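Local atomic coordinates of MutT/nudix family protein (Deinococcus radiodurans, PDB entry 2W4E), a protein that probably hydrolyses ADP-ribose with magnesium as cofactor, as a Nudix-family pyrophosphatase, this chain being the Nudix domain of an N-terminally truncated form. Residues E35-G40 against L56-G61; F72-Q75 against G80-F83; R116-G121 against P127-L132. All coordinates share one frame; numbering follows the deposited sequence.

How the interactions relate
From the N terminus, the three contacts follow one another in series, with neither nesting nor crossing of their loops. Interaction 1 comes first: it closes the Nudix-box loop and ties strand 37-40 to helix 47-59. Interaction 2 closes a tight loop of four intervening residues ahead of strand 82-93. Interaction 3 closes the turn between helices 111-120 and 126-141. Interactions 1 and 2 reach the same mixed sheet without touching each other, while helix 126-141 joins all three: Ser-128 OG lies 3.0 Å from Ile-36 N, a probable hydrogen bond, and the phenylalanines of interaction 2 pack on the start of that helix. Interactions 2 and 3 both touch the second subunit, and Glu-35 of interaction 1 packs on its Pro-76.

Interaction 1: residues E35-G40 against L56-G61; sequences EIVAGG and LEEVGG
Val-37 and Ala-38 of strand 37-40 meet Glu-58 and Val-59 at the end of helix 47-59, across the Nudix box, the loop-helix-loop signature that here spans residues 39-60. It is a worked example of how this motif fastens its helix to the sheet by one polar and one apolar grip.

The polar grip is a single hydrogen bond: the backbone N-H of Ala-38 donates to Glu-58 OE2, N to OE2 3.1 Å, with an N-H...O angle of 158°. The carboxylate is not met in its own plane; the donor lies 38° out of it. Beyond CG the glutamate chain is extended, and this carries the carboxylate from the helix to the strand backbone. In relatives, glutamates of this helix bind magnesium, so the bond is consistent with a role in setting the orientation of a metal-site carboxylate. The preceding glutamate, Glu-57, is paired with Arg-53 in a salt bridge.

The apolar grip comes from the two branches of Val-37. CG1, anti to the backbone N (chi1 174°), lies alongside the glutamate chain, which runs past the valine in the opposite sense. CG2 reaches Val-59 instead, 3.9 Å from its CG1 and 4.1 Å from its CG2, so that it faces both valine methyls. Closest of all to the Val-37 side chain is the carboxylate oxygen: CG1 stands 3.3 Å from Glu-58 OE2.

Interaction 2: residues F72-Q75 against G80-F83; sequences FYPQ and GVVF
Phe-72 and Phe-83 form an antiparallel hydrogen-bonded pair, a single bridge showing how a loop docks on a strand. Phe-72 N binds Phe-83 O at 2.9 Å, and Phe-83 N returns to Phe-72 O at 2.8 Å. The rings add an offset edge-to-face pair, planes at 79°, the edge of Phe-83 toward the face of Phe-72, over which Phe-83 CB sits in a CH-pi contact, 3.9 Å from the centroid. The Phe-72 side chain starts away from the strand, but CG between backbone N and carbonyl carbon (chi1 60°) brings its ring to that CB. Pro-74 CG stands over the centre of the Phe-83 ring, 3.7 Å from its centroid. With an alanine at Phe-83 the CB would remain, but Pro-74 CG would probably lose the ring face beneath it and Phe-72 its edge-to-face partner.

Further out, Val-81 CG1 touches Pro-74 CG, and Tyr-73 CE1 lies 3.4 Å from Val-82 CG2, the tyrosine edge facing the carbonyls of Gly-80 and Val-81. A water accepts a hydrogen bond from Gln-75 N and donates one to Val-81 O.

Phe-9 of strand 6-14 meets the Phe-83 ring, and helix 126-141 covers the site with Pro-127 and Leu-130.

Interaction 3: residues R116-G121 against P127-L132; sequences RMLEAG and PSSLTL
Leu-118 supplies most of this contact: from helix 111-120 its two methyls straddle the surface of helix 126-141, one on Ser-129 and the other on Leu-132. The case shows how a single forked side chain can couple two successive helices. With CG anti to the backbone N (chi1 -174°), the leucine stretches away from its own helix and presents CD1 and CD2 to the partner.

CD1 lies against the buried Ser-129, 3.7 Å from its CB and 3.8 Å from its CA. The serine hydroxyl is engaged elsewhere, hydrogen-bonded to the backbone O of Asp-125 one turn earlier, so that Leu-118 is met chiefly by carbon.

Leu-132, one turn further on, is touched at its root: Leu-118 CD2 lies 3.7 Å from Leu-132 CB, the two side chains sliding past each other in opposite directions. The contact of both methyls is thus with the base of the partner residues, close to the helix backbone.

Gly-121 ends the first helix in a Schellman motif, its N bound to Leu-118 O at 3.2 Å. These are two successive helices joined by a short loop, the C-terminal pair of the Nudix domain, packed together with Leu-132 of helix 126-141 also resting on Leu-11 of strand 6-14, consistent with the alpha/beta/alpha sandwich of the family.

Interaction 1: residues E35-G40 against L56-G61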
ATOM      1  N   GLU A  35      13.167   0.776  -2.383  1.00 21.66           N
ATOM      2  CA  GLU A  35      12.279  -0.304  -1.966  1.00 22.43           C
ATOM      3  C   GLU A  35      12.727  -0.877  -0.624  1.00 22.32           C
ATOM      4  O   GLU A  35      13.889  -0.704  -0.214  1.00 22.00           O
ATOM      5  CB  GLU A  35      12.304  -1.435  -2.996  1.00 22.17           C
ATOM      6  CG  GLU A  35      11.844  -1.002  -4.393  1.00 26.29           C
ATOM      7  CD  GLU A  35      11.984  -2.110  -5.414  1.00 32.18           C
ATOM      8  OE1 GLU A  35      12.901  -2.958  -5.261  1.00 35.92           O
ATOM      9  OE2 GLU A  35      11.181  -2.139  -6.361  1.00 34.27           O
ATOM     10  N   ILE A  36      11.812  -1.553   0.055  1.00 21.95           N
ATOM     11  CA  ILE A  36      12.224  -2.480   1.153  1.00 21.42           C
ATOM     12  C   ILE A  36      12.667  -3.831   0.544  1.00 21.35           C
ATOM     13  O   ILE A  36      12.649  -3.990  -0.681  1.00 21.97           O
ATOM     14  CB  ILE A  36      11.113  -2.639   2.244  1.00 20.22           C
ATOM     15  CG1 ILE A  36       9.838  -3.262   1.665  1.00 21.64           C
ATOM     16  CG2 ILE A  36      10.812  -1.268   2.945  1.00 21.50           C
ATOM     17  CD1 ILE A  36       8.817  -3.709   2.810  1.00 20.36           C
ATOM     18  N   VAL A  37      13.107  -4.780   1.378  1.00 20.76           N
ATOM     19  CA  VAL A  37      13.555  -6.097   0.927  1.00 21.20           C
ATOM     20  C   VAL A  37      12.368  -6.915   0.482  1.00 22.18           C
ATOM     21  O   VAL A  37      11.315  -6.838   1.108  1.00 23.97           O
ATOM     22  CB  VAL A  37      14.335  -6.831   2.078  1.00 20.98           C
ATOM     23  CG1 VAL A  37      14.678  -8.272   1.693  1.00 21.89           C
ATOM     24  CG2 VAL A  37      15.618  -6.055   2.408  1.00 20.90           C
ATOM     25  N   ALA A  38      12.514  -7.700  -0.587  1.00 22.64           N
ATOM     26  CA  ALA A  38      11.407  -8.540  -1.023  1.00 23.44           C
ATOM     27  C   ALA A  38      11.871  -9.629  -1.970  1.00 24.04           C
ATOM     28  O   ALA A  38      12.909  -9.491  -2.619  1.00 24.36           O
ATOM     29  CB  ALA A  38      10.320  -7.671  -1.722  1.00 23.16           C
ATOM     30  N   GLY A  39      11.075 -10.690  -2.075  1.00 24.76           N
ATOM     31  CA  GLY A  39      11.343 -11.790  -2.994  1.00 26.21           C
ATOM     32  C   GLY A  39      10.241 -12.839  -2.955  1.00 27.69           C
ATOM     33  O   GLY A  39       9.461 -12.906  -2.001  1.00 25.99           O
ATOM     34  N   GLY A  40      10.191 -13.676  -3.992  1.00 29.67           N
ATOM     35  CA  GLY A  40       9.164 -14.727  -4.056  1.00 31.33           C
ATOM     36  C   GLY A  40       9.408 -15.785  -3.004  1.00 32.63           C
ATOM     37  O   GLY A  40      10.555 -16.020  -2.622  1.00 31.94           O
ATOM     38  N   LEU A  56      18.783 -12.166   4.366  1.00 29.18           N
ATOM     39  CA  LEU A  56      20.192 -12.573   4.217  1.00 30.67           C
ATOM     40  C   LEU A  56      20.761 -12.310   2.800  1.00 31.08           C
ATOM     41  O   LEU A  56      21.774 -11.620   2.648  1.00 30.42           O
ATOM     42  CB  LEU A  56      20.355 -14.028   4.616  1.00 31.58           C
ATOM     43  CG  LEU A  56      21.787 -14.588   4.754  1.00 35.25           C
ATOM     44  CD1 LEU A  56      22.668 -13.723   5.688  1.00 37.79           C
ATOM     45  CD2 LEU A  56      21.719 -16.052   5.216  1.00 36.44           C
ATOM     46  N   GLU A  57      20.071 -12.821   1.776  1.00 32.80           N
ATOM     47  CA  GLU A  57      20.529 -12.729   0.398  1.00 34.08           C
ATOM     48  C   GLU A  57      20.551 -11.305  -0.165  1.00 33.65           C
ATOM     49  O   GLU A  57      21.502 -10.926  -0.863  1.00 34.07           O
ATOM     50  CB  GLU A  57      19.705 -13.657  -0.512  1.00 35.47           C
ATOM     51  CG  GLU A  57      19.734 -15.099  -0.071  1.00 39.12           C
ATOM     52  CD  GLU A  57      18.937 -16.058  -1.003  1.00 44.91           C
ATOM     53  OE1 GLU A  57      19.280 -17.260  -0.988  1.00 45.26           O
ATOM     54  OE2 GLU A  57      17.985 -15.634  -1.719  1.00 44.71           O
ATOM     55  N   GLU A  58      19.544 -10.489   0.141  1.00 32.98           N
ATOM     56  CA  GLU A  58      19.468  -9.167  -0.480  1.00 31.92           C
ATOM     57  C   GLU A  58      20.327  -8.106   0.194  1.00 31.48           C
ATOM     58  O   GLU A  58      20.850  -7.252  -0.499  1.00 31.66           O
ATOM     59  CB  GLU A  58      18.015  -8.646  -0.610  1.00 32.76           C
ATOM     60  CG  GLU A  58      17.373  -8.999  -1.927  1.00 35.64           C
ATOM     61  CD  GLU A  58      16.226  -8.067  -2.304  1.00 38.44           C
ATOM     62  OE1 GLU A  58      16.025  -7.831  -3.515  1.00 40.37           O
ATOM     63  OE2 GLU A  58      15.519  -7.574  -1.405  1.00 34.54           O
ATOM     64  N   VAL A  59      20.442  -8.118   1.523  1.00 29.64           N
ATOM     65  CA  VAL A  59      21.155  -7.042   2.219  1.00 28.74           C
ATOM     66  C   VAL A  59      22.183  -7.543   3.225  1.00 28.29           C
ATOM     67  O   VAL A  59      22.799  -6.735   3.925  1.00 27.78           O
ATOM     68  CB  VAL A  59      20.204  -6.051   2.984  1.00 29.02           C
ATOM     69  CG1 VAL A  59      19.400  -5.179   2.021  1.00 29.54           C
ATOM     70  CG2 VAL A  59      19.310  -6.792   3.995  1.00 27.78           C
ATOM     71  N   GLY A  60      22.320  -8.860   3.301  1.00 27.60           N
ATOM     72  CA  GLY A  60      23.257  -9.524   4.226  1.00 28.55           C
ATOM     73  C   GLY A  60      22.800  -9.308   5.657  1.00 27.75           C
ATOM     74  O   GLY A  60      23.610  -9.025   6.527  1.00 27.22           O
ATOM     75  N   GLY A  61      21.499  -9.414   5.890  1.00 27.31           N
ATOM     76  CA  GLY A  61      20.937  -9.027   7.193  1.00 26.65           C
ATOM     77  C   GLY A  61      20.468 -10.239   7.950  1.00 25.27           C
ATOM     78  O   GLY A  61      20.181 -11.255   7.335  1.00 25.79           O
TER

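Interaction 2: residues F72-Q75 against G80-F83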
ATOM      1  N   PHE A  72      -1.600  -8.620   1.632  1.00 21.03           N
ATOM      2  CA  PHE A  72      -2.430  -7.846   0.662  1.00 21.94           C
ATOM      3  C   PHE A  72      -2.200  -8.313  -0.764  1.00 21.57           C
ATOM      4  O   PHE A  72      -1.145  -8.854  -1.055  1.00 21.48           O
ATOM      5  CB  PHE A  72      -2.196  -6.306   0.742  1.00 20.60           C
ATOM      6  CG  PHE A  72      -0.754  -5.866   0.457  1.00 21.96           C
ATOM      7  CD1 PHE A  72      -0.400  -5.381  -0.810  1.00 20.98           C
ATOM      8  CD2 PHE A  72       0.219  -5.866   1.471  1.00 20.92           C
ATOM      9  CE1 PHE A  72       0.917  -4.967  -1.111  1.00 20.46           C
ATOM     10  CE2 PHE A  72       1.593  -5.437   1.167  1.00 19.69           C
ATOM     11  CZ  PHE A  72       1.899  -4.965  -0.104  1.00 17.96           C
ATOM     12  N   TYR A  73      -3.174  -8.063  -1.639  1.00 22.28           N
ATOM     13  CA  TYR A  73      -3.010  -8.242  -3.088  1.00 23.92           C
ATOM     14  C   TYR A  73      -2.541  -6.922  -3.718  1.00 23.19           C
ATOM     15  O   TYR A  73      -3.238  -5.906  -3.614  1.00 22.27           O
ATOM     16  CB  TYR A  73      -4.351  -8.607  -3.752  1.00 25.26           C
ATOM     17  CG  TYR A  73      -5.067  -9.819  -3.170  1.00 29.39           C
ATOM     18  CD1 TYR A  73      -4.717 -11.108  -3.556  1.00 31.92           C
ATOM     19  CD2 TYR A  73      -6.133  -9.661  -2.269  1.00 33.37           C
ATOM     20  CE1 TYR A  73      -5.388 -12.233  -3.046  1.00 32.73           C
ATOM     21  CE2 TYR A  73      -6.814 -10.789  -1.748  1.00 34.91           C
ATOM     22  CZ  TYR A  73      -6.420 -12.061  -2.141  1.00 35.87           C
ATOM     23  OH  TYR A  73      -7.077 -13.178  -1.652  1.00 38.81           O
ATOM     24  N   PRO A  74      -1.378  -6.926  -4.368  1.00 24.20           N
ATOM     25  CA  PRO A  74      -0.869  -5.689  -4.950  1.00 24.92           C
ATOM     26  C   PRO A  74      -1.683  -5.233  -6.180  1.00 26.34           C
ATOM     27  O   PRO A  74      -1.737  -4.037  -6.474  1.00 26.58           O
ATOM     28  CB  PRO A  74       0.567  -6.073  -5.351  1.00 25.28           C
ATOM     29  CG  PRO A  74       0.466  -7.524  -5.663  1.00 24.51           C
ATOM     30  CD  PRO A  74      -0.425  -8.035  -4.555  1.00 23.37           C
ATOM     31  N   GLN A  75      -2.306  -6.177  -6.880  1.00 27.21           N
ATOM     32  CA  GLN A  75      -3.026  -5.861  -8.110  1.00 28.82           C
ATOM     33  C   GLN A  75      -4.151  -6.879  -8.345  1.00 28.52           C
ATOM     34  O   GLN A  75      -4.071  -7.698  -9.250  1.00 28.79           O
ATOM     35  CB  GLN A  75      -2.054  -5.834  -9.282  1.00 29.63           C
ATOM     36  CG  GLN A  75      -1.575  -4.436  -9.617  1.00 33.27           C
ATOM     37  CD  GLN A  75      -0.749  -4.374 -10.894  1.00 35.81           C
ATOM     38  OE1 GLN A  75       0.305  -5.007 -11.000  1.00 40.03           O
ATOM     39  NE2 GLN A  75      -1.234  -3.615 -11.873  1.00 37.84           N
ATOM     40  N   GLY A  80      -3.683 -12.875  -9.018  1.00 27.95           N
ATOM     41  CA  GLY A  80      -3.967 -13.449  -7.705  1.00 26.40           C
ATOM     42  C   GLY A  80      -2.821 -13.485  -6.687  1.00 25.74           C
ATOM     43  O   GLY A  80      -2.995 -14.036  -5.602  1.00 24.87           O
ATOM     44  N   VAL A  81      -1.663 -12.888  -7.012  1.00 25.57           N
ATOM     45  CA  VAL A  81      -0.487 -12.927  -6.106  1.00 25.18           C
ATOM     46  C   VAL A  81      -0.805 -12.217  -4.783  1.00 24.69           C
ATOM     47  O   VAL A  81      -1.536 -11.203  -4.775  1.00 22.94           O
ATOM     48  CB  VAL A  81       0.789 -12.345  -6.749  1.00 26.09           C
ATOM     49  CG1 VAL A  81       0.675 -10.860  -6.873  1.00 27.96           C
ATOM     50  CG2 VAL A  81       2.059 -12.661  -5.878  1.00 25.68           C
ATOM     51  N   VAL A  82      -0.322 -12.796  -3.671  1.00 23.55           N
ATOM     52  CA  VAL A  82      -0.431 -12.185  -2.348  1.00 23.49           C
ATOM     53  C   VAL A  82       0.972 -11.795  -1.864  1.00 23.01           C
ATOM     54  O   VAL A  82       1.939 -12.575  -1.997  1.00 22.23           O
ATOM     55  CB  VAL A  82      -1.125 -13.106  -1.319  1.00 24.13           C
ATOM     56  CG1 VAL A  82      -1.289 -12.432   0.043  1.00 24.65           C
ATOM     57  CG2 VAL A  82      -2.479 -13.546  -1.833  1.00 27.53           C
ATOM     58  N   PHE A  83       1.059 -10.580  -1.327  1.00 21.69           N
ATOM     59  CA  PHE A  83       2.274 -10.048  -0.722  1.00 21.75           C
ATOM     60  C   PHE A  83       2.088 -10.105   0.779  1.00 21.26           C
ATOM     61  O   PHE A  83       1.090  -9.611   1.296  1.00 21.15           O
ATOM     62  CB  PHE A  83       2.472  -8.584  -1.198  1.00 21.56           C
ATOM     63  CG  PHE A  83       3.054  -8.475  -2.582  1.00 21.24           C
ATOM     64  CD1 PHE A  83       3.270  -9.632  -3.356  1.00 20.41           C
ATOM     65  CD2 PHE A  83       3.330  -7.226  -3.143  1.00 19.65           C
ATOM     66  CE1 PHE A  83       3.801  -9.551  -4.617  1.00 21.59           C
ATOM     67  CE2 PHE A  83       3.871  -7.116  -4.416  1.00 19.27           C
ATOM     68  CZ  PHE A  83       4.106  -8.243  -5.171  1.00 21.88           C
TER
HETATM   69  O   HOH W   1      -2.657  -9.129  -6.669  1.00 25.17           O

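Interaction 3: residues R116-G121 against P127-L132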
ATOM      1  N   ARG A 116       9.518  10.695   6.793  1.00 25.07           N
ATOM      2  CA  ARG A 116       9.370  12.002   6.154  1.00 26.10           C
ATOM      3  C   ARG A 116       9.204  11.765   4.650  1.00 25.15           C
ATOM      4  O   ARG A 116       8.280  12.304   4.038  1.00 24.45           O
ATOM      5  CB  ARG A 116      10.545  12.929   6.442  1.00 26.70           C
ATOM      6  CG  ARG A 116      10.308  14.316   5.865  1.00 29.21           C
ATOM      7  CD  ARG A 116      11.646  15.046   5.596  1.00 31.34           C
ATOM      8  NE  ARG A 116      12.450  14.352   4.593  1.00 33.05           N
ATOM      9  CZ  ARG A 116      12.168  14.268   3.289  1.00 33.92           C
ATOM     10  NH1 ARG A 116      11.113  14.876   2.761  1.00 35.94           N
ATOM     11  NH2 ARG A 116      12.977  13.584   2.495  1.00 35.83           N
ATOM     12  N   MET A 117      10.066  10.938   4.067  1.00 24.33           N
ATOM     13  CA  MET A 117       9.924  10.545   2.664  1.00 25.03           C
ATOM     14  C   MET A 117       8.524   9.983   2.356  1.00 24.84           C
ATOM     15  O   MET A 117       7.883  10.407   1.407  1.00 24.59           O
ATOM     16  CB  MET A 117      10.996   9.556   2.252  1.00 24.29           C
ATOM     17  CG  MET A 117      12.402  10.150   2.219  1.00 28.21           C
ATOM     18  SD  MET A 117      13.695   8.841   2.217  1.00 33.25           S
ATOM     19  CE  MET A 117      13.557   8.298   0.528  1.00 31.17           C
ATOM     20  N   LEU A 118       8.084   9.020   3.159  1.00 25.58           N
ATOM     21  CA  LEU A 118       6.759   8.397   2.999  1.00 25.47           C
ATOM     22  C   LEU A 118       5.619   9.459   2.928  1.00 27.25           C
ATOM     23  O   LEU A 118       4.801   9.427   2.026  1.00 26.87           O
ATOM     24  CB  LEU A 118       6.506   7.435   4.153  1.00 24.42           C
ATOM     25  CG  LEU A 118       5.236   6.558   4.103  1.00 22.75           C
ATOM     26  CD1 LEU A 118       5.206   5.683   2.857  1.00 19.25           C
ATOM     27  CD2 LEU A 118       5.033   5.729   5.396  1.00 21.00           C
ATOM     28  N   GLU A 119       5.608  10.394   3.867  1.00 27.43           N
ATOM     29  CA  GLU A 119       4.537  11.356   3.985  1.00 29.81           C
ATOM     30  C   GLU A 119       4.570  12.337   2.813  1.00 30.82           C
ATOM     31  O   GLU A 119       3.518  12.694   2.267  1.00 30.27           O
ATOM     32  CB  GLU A 119       4.631  12.057   5.328  1.00 29.54           C
ATOM     33  CG  GLU A 119       4.177  11.168   6.463  1.00 31.37           C
ATOM     34  CD  GLU A 119       4.161  11.877   7.776  1.00 38.24           C
ATOM     35  OE1 GLU A 119       4.635  13.041   7.811  1.00 42.81           O
ATOM     36  OE2 GLU A 119       3.665  11.283   8.778  1.00 36.94           O
ATOM     37  N   ALA A 120       5.781  12.664   2.362  1.00 30.84           N
ATOM     38  CA  ALA A 120       5.974  13.571   1.238  1.00 31.35           C
ATOM     39  C   ALA A 120       5.613  12.950  -0.117  1.00 31.64           C
ATOM     40  O   ALA A 120       5.542  13.655  -1.123  1.00 32.42           O
ATOM     41  CB  ALA A 120       7.417  14.074   1.225  1.00 30.91           C
ATOM     42  N   GLY A 121       5.385  11.646  -0.178  1.00 30.75           N
ATOM     43  CA  GLY A 121       5.190  11.027  -1.499  1.00 29.76           C
ATOM     44  C   GLY A 121       6.446  10.571  -2.229  1.00 28.49           C
ATOM     45  O   GLY A 121       6.382  10.068  -3.359  1.00 29.74           O
ATOM     46  N   PRO A 127       3.985  -1.346  -2.783  1.00 21.08           N
ATOM     47  CA  PRO A 127       4.135  -2.405  -1.740  1.00 21.20           C
ATOM     48  C   PRO A 127       5.045  -1.973  -0.567  1.00 20.08           C
ATOM     49  O   PRO A 127       4.732  -2.260   0.608  1.00 19.91           O
ATOM     50  CB  PRO A 127       4.755  -3.576  -2.501  1.00 20.70           C
ATOM     51  CG  PRO A 127       4.286  -3.399  -3.956  1.00 22.71           C
ATOM     52  CD  PRO A 127       4.257  -1.867  -4.145  1.00 21.84           C
ATOM     53  N   SER A 128       6.134  -1.278  -0.872  1.00 19.57           N
ATOM     54  CA  SER A 128       6.997  -0.728   0.180  1.00 20.20           C
ATOM     55  C   SER A 128       6.303   0.323   0.974  1.00 19.44           C
ATOM     56  O   SER A 128       6.432   0.324   2.195  1.00 19.57           O
ATOM     57  CB  SER A 128       8.342  -0.169  -0.348  1.00 19.37           C
ATOM     58  OG  SER A 128       9.063  -1.192  -1.032  1.00 19.84           O
ATOM     59  N   SER A 129       5.574   1.226   0.306  1.00 19.28           N
ATOM     60  CA  SER A 129       4.872   2.295   1.072  1.00 19.65           C
ATOM     61  C   SER A 129       3.819   1.681   1.980  1.00 18.01           C
ATOM     62  O   SER A 129       3.659   2.122   3.105  1.00 17.14           O
ATOM     63  CB  SER A 129       4.151   3.334   0.169  1.00 20.12           C
ATOM     64  OG  SER A 129       5.086   3.973  -0.657  1.00 23.89           O
ATOM     65  N   LEU A 130       3.082   0.689   1.483  1.00 17.99           N
ATOM     66  CA  LEU A 130       1.982   0.151   2.295  1.00 18.61           C
ATOM     67  C   LEU A 130       2.595  -0.541   3.525  1.00 18.91           C
ATOM     68  O   LEU A 130       2.066  -0.457   4.607  1.00 19.31           O
ATOM     69  CB  LEU A 130       1.124  -0.851   1.495  1.00 18.38           C
ATOM     70  CG  LEU A 130      -0.008  -1.572   2.240  1.00 19.01           C
ATOM     71  CD1 LEU A 130      -0.921  -0.596   3.095  1.00 17.73           C
ATOM     72  CD2 LEU A 130      -0.851  -2.348   1.257  1.00 18.68           C
ATOM     73  N   THR A 131       3.725  -1.222   3.345  1.00 18.30           N
ATOM     74  CA  THR A 131       4.353  -1.932   4.482  1.00 18.06           C
ATOM     75  C   THR A 131       4.789  -0.923   5.546  1.00 18.30           C
ATOM     76  O   THR A 131       4.636  -1.164   6.758  1.00 17.68           O
ATOM     77  CB  THR A 131       5.525  -2.785   3.984  1.00 16.45           C
ATOM     78  OG1 THR A 131       5.020  -3.723   3.039  1.00 18.73           O
ATOM     79  CG2 THR A 131       6.231  -3.574   5.151  1.00 17.55           C
ATOM     80  N   LEU A 132       5.344   0.200   5.082  1.00 17.69           N
ATOM     81  CA  LEU A 132       5.816   1.270   6.006  1.00 18.46           C
ATOM     82  C   LEU A 132       4.651   1.832   6.802  1.00 18.36           C
ATOM     83  O   LEU A 132       4.751   2.023   8.009  1.00 18.79           O
ATOM     84  CB  LEU A 132       6.555   2.394   5.264  1.00 15.80           C
ATOM     85  CG  LEU A 132       7.984   2.008   4.839  1.00 18.33           C
ATOM     86  CD1 LEU A 132       8.383   2.939   3.654  1.00 20.06           C
ATOM     87  CD2 LEU A 132       8.944   2.176   6.040  1.00 15.77           C
TER